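Local coordinates for xylanase and alpha-amylase inhibitor protein (Scadoxus multiflorus, PDB 3MU7) that probably inhibits both xylanases and alpha-amylases and has a TIM barrel fold of the glycosyl hydrolase family 18 type, at residues Y133-R144 with T167-D175. Sequence-based numbering, arbitrary orientation.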
# COMPACT_ATOMS: atom_id res chain seq x y z
N TYR A 133 15.38 -4.58 5.79
CA TYR A 133 14.50 -3.97 4.79
C TYR A 133 15.19 -2.92 3.92
O TYR A 133 14.81 -2.75 2.76
CB TYR A 133 13.21 -3.44 5.44
CG TYR A 133 12.32 -4.56 5.91
CD1 TYR A 133 12.19 -4.86 7.26
CD2 TYR A 133 11.61 -5.33 4.99
CE1 TYR A 133 11.38 -5.91 7.68
CE2 TYR A 133 10.81 -6.38 5.40
CZ TYR A 133 10.69 -6.66 6.74
OH TYR A 133 9.89 -7.70 7.13
N GLN A 134 16.20 -2.24 4.46
CA GLN A 134 16.99 -1.32 3.64
C GLN A 134 17.69 -2.08 2.50
O GLN A 134 17.65 -1.64 1.36
CB GLN A 134 17.99 -0.52 4.48
CG GLN A 134 18.89 0.41 3.67
CD GLN A 134 18.16 1.60 3.07
OE1 GLN A 134 16.98 1.83 3.31
NE2 GLN A 134 18.88 2.38 2.27
N LEU A 135 18.32 -3.21 2.81
CA LEU A 135 18.94 -4.03 1.78
C LEU A 135 17.92 -4.55 0.76
O LEU A 135 18.19 -4.54 -0.44
CB LEU A 135 19.73 -5.19 2.39
CG LEU A 135 20.46 -6.13 1.42
CD1 LEU A 135 21.46 -5.40 0.53
CD2 LEU A 135 21.14 -7.25 2.18
N LEU A 136 16.75 -4.98 1.23
CA LEU A 136 15.69 -5.41 0.33
C LEU A 136 15.33 -4.29 -0.64
O LEU A 136 15.26 -4.50 -1.86
CB LEU A 136 14.46 -5.84 1.11
CG LEU A 136 13.22 -6.18 0.26
CD1 LEU A 136 13.46 -7.40 -0.62
CD2 LEU A 136 12.02 -6.40 1.15
N ALA A 137 15.10 -3.09 -0.10
CA ALA A 137 14.81 -1.93 -0.94
C ALA A 137 15.96 -1.62 -1.89
O ALA A 137 15.72 -1.31 -3.05
CB ALA A 137 14.47 -0.72 -0.09
N ASN A 138 17.20 -1.73 -1.41
CA ASN A 138 18.36 -1.48 -2.27
C ASN A 138 18.41 -2.42 -3.46
O ASN A 138 18.69 -2.00 -4.58
CB ASN A 138 19.67 -1.61 -1.48
CG ASN A 138 19.92 -0.45 -0.55
OD1 ASN A 138 19.31 0.61 -0.65
ND2 ASN A 138 20.87 -0.64 0.34
N ILE A 139 18.14 -3.69 -3.22
CA ILE A 139 18.20 -4.67 -4.30
C ILE A 139 17.03 -4.48 -5.28
O ILE A 139 17.24 -4.48 -6.49
CB ILE A 139 18.29 -6.12 -3.77
CG1 ILE A 139 19.53 -6.28 -2.87
CG2 ILE A 139 18.35 -7.10 -4.94
CD1 ILE A 139 19.61 -7.60 -2.15
N LEU A 140 15.83 -4.29 -4.76
CA LEU A 140 14.69 -4.00 -5.63
C LEU A 140 14.92 -2.71 -6.44
O LEU A 140 14.63 -2.67 -7.63
CB LEU A 140 13.39 -3.90 -4.84
CG LEU A 140 12.85 -5.22 -4.28
CD1 LEU A 140 11.72 -4.94 -3.33
CD2 LEU A 140 12.39 -6.16 -5.39
N SER A 141 15.46 -1.69 -5.78
CA SER A 141 15.74 -0.43 -6.46
C SER A 141 16.79 -0.61 -7.56
O SER A 141 16.68 -0.01 -8.63
CB SER A 141 16.15 0.64 -5.45
OG SER A 141 16.39 1.88 -6.08
N SER A 142 17.79 -1.44 -7.30
CA SER A 142 18.77 -1.82 -8.32
C SER A 142 18.07 -2.44 -9.54
O SER A 142 18.39 -2.11 -10.68
CB SER A 142 19.80 -2.80 -7.75
OG SER A 142 20.74 -3.18 -8.74
N PHE A 143 17.11 -3.32 -9.29
CA PHE A 143 16.33 -3.94 -10.36
C PHE A 143 15.48 -2.91 -11.13
O PHE A 143 15.32 -3.03 -12.34
CB PHE A 143 15.41 -5.04 -9.81
CG PHE A 143 16.15 -6.23 -9.24
CD1 PHE A 143 17.43 -6.57 -9.66
CD2 PHE A 143 15.53 -7.05 -8.29
CE1 PHE A 143 18.09 -7.67 -9.13
CE2 PHE A 143 16.17 -8.16 -7.77
CZ PHE A 143 17.46 -8.48 -8.19
N ARG A 144 14.97 -1.91 -10.41
CA ARG A 144 14.21 -0.79 -10.99
C ARG A 144 15.04 -0.05 -12.06
O ARG A 144 14.49 0.52 -13.01
CB ARG A 144 13.80 0.17 -9.85
CG ARG A 144 12.86 1.33 -10.17
CD ARG A 144 12.21 1.91 -8.89
NE ARG A 144 13.18 2.41 -7.90
CZ ARG A 144 12.86 3.03 -6.76
NH1 ARG A 144 11.60 3.25 -6.42
NH2 ARG A 144 13.83 3.42 -5.94
N THR A 167 14.02 4.32 8.65
CA THR A 167 15.35 4.37 8.04
C THR A 167 15.29 4.12 6.53
O THR A 167 16.00 4.77 5.77
CB THR A 167 16.32 3.38 8.70
OG1 THR A 167 15.81 2.05 8.59
CG2 THR A 167 16.54 3.73 10.15
N VAL A 168 14.43 3.22 6.11
CA VAL A 168 14.33 2.93 4.68
C VAL A 168 13.65 4.12 3.93
O VAL A 168 14.06 4.49 2.90
CB VAL A 168 13.53 1.64 4.45
CG1 VAL A 168 13.57 1.35 2.96
CG2 VAL A 168 14.11 0.50 5.29
N ILE A 169 12.66 4.73 4.58
CA ILE A 169 12.05 5.94 4.01
C ILE A 169 13.10 7.04 3.85
O ILE A 169 13.13 7.74 2.84
CB ILE A 169 10.82 6.41 4.83
CG1 ILE A 169 9.69 5.39 4.71
CG2 ILE A 169 10.35 7.80 4.37
CD1 ILE A 169 8.56 5.58 5.72
N ASN A 170 13.99 7.16 4.84
CA ASN A 170 15.06 8.17 4.82
C ASN A 170 16.04 8.03 3.65
O ASN A 170 16.75 8.98 3.33
CB ASN A 170 15.87 8.12 6.12
CG ASN A 170 15.17 8.74 7.30
OD1 ASN A 170 15.59 8.55 8.44
ND2 ASN A 170 14.11 9.50 7.06
N SER A 171 16.11 6.85 3.04
CA SER A 171 16.98 6.63 1.89
C SER A 171 16.43 7.25 0.60
O SER A 171 17.12 7.26 -0.41
CB SER A 171 17.24 5.14 1.68
OG SER A 171 16.12 4.51 1.08
N ALA A 172 15.19 7.74 0.65
CA ALA A 172 14.49 8.37 -0.48
C ALA A 172 14.08 7.38 -1.57
O ALA A 172 13.74 7.76 -2.68
CB ALA A 172 15.30 9.54 -1.09
N THR A 173 14.07 6.09 -1.23
CA THR A 173 13.84 5.03 -2.21
C THR A 173 12.38 4.90 -2.67
O THR A 173 12.13 4.40 -3.76
CB THR A 173 14.39 3.67 -1.68
OG1 THR A 173 14.53 2.72 -2.75
CG2 THR A 173 13.52 3.12 -0.56
N PHE A 174 11.43 5.34 -1.85
CA PHE A 174 10.02 5.13 -2.17
C PHE A 174 9.46 6.20 -3.09
O PHE A 174 9.64 7.41 -2.85
CB PHE A 174 9.16 5.00 -0.91
CG PHE A 174 9.54 3.83 -0.06
CD1 PHE A 174 10.15 4.02 1.17
CD2 PHE A 174 9.29 2.53 -0.49
CE1 PHE A 174 10.53 2.94 1.95
CE2 PHE A 174 9.66 1.44 0.28
CZ PHE A 174 10.27 1.64 1.51
N ASP A 175 8.77 5.76 -4.13
CA ASP A 175 8.07 6.65 -5.05
C ASP A 175 6.90 7.33 -4.38
O ASP A 175 6.56 8.47 -4.72
CB ASP A 175 7.59 5.85 -6.25
CG ASP A 175 8.73 5.26 -7.03
OD1 ASP A 175 9.45 6.03 -7.70
OD2 ASP A 175 8.94 4.04 -6.95
O HOH W 1 17.40 2.61 -0.70
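Val168 lays both methyl groups against the flank of helix 133-144: CG1 meets Ala137 CB at 3.8 Å, while CG2 lies by the CB atoms of Tyr133 and Gln134. The Gln134 side chain runs antiparallel to that of Val168. With CG anti to the backbone N (chi1 178°) and a bend at chi2, the chain carries Gln134 OE1 to within 3.2 Å of Val168 CA and NE2 to 3.3 Å from Ser171 CB. Further along, Ala137 CB also touches Thr173 CG2, a methyl that also sits over the centre of one face of the Phe174 ring. Helix 133-144 and the short helix 166-170 are neighbours on the outer wall of the TIM barrel; between them the chain runs through strand 151-154, and it enters strand 176-180 just after Asp175. Ten residues on from Gln134, Arg144 reaches across with its guanidinium end-on to Thr173 O. Arg144 NH1 and NH2 both donate to Thr173 O, each at 2.9 Å, NH1 nearly in line with the C=O bond and NH2 in the carbonyl plane on a lone pair; the shared oxygen lies in the guanidinium plane, which should restrict rotation of the group. Arg144 NH1 also forms a salt bridge with Asp175 OD2 at 2.8 Å, but as a hydrogen bond it is weak, N-H...O angle 118°, and the carboxylate is turned 77° from the guanidinium. The backbone N of Leu152 is a second partner of that OD2 and probably steadies it. Nearer the surface, a water donates to both Asn138 OD1 and Ser171 OG, bridging helix 133-144 to the turn that follows helix 166-170; the serine hydroxyl itself donates to Val168 O.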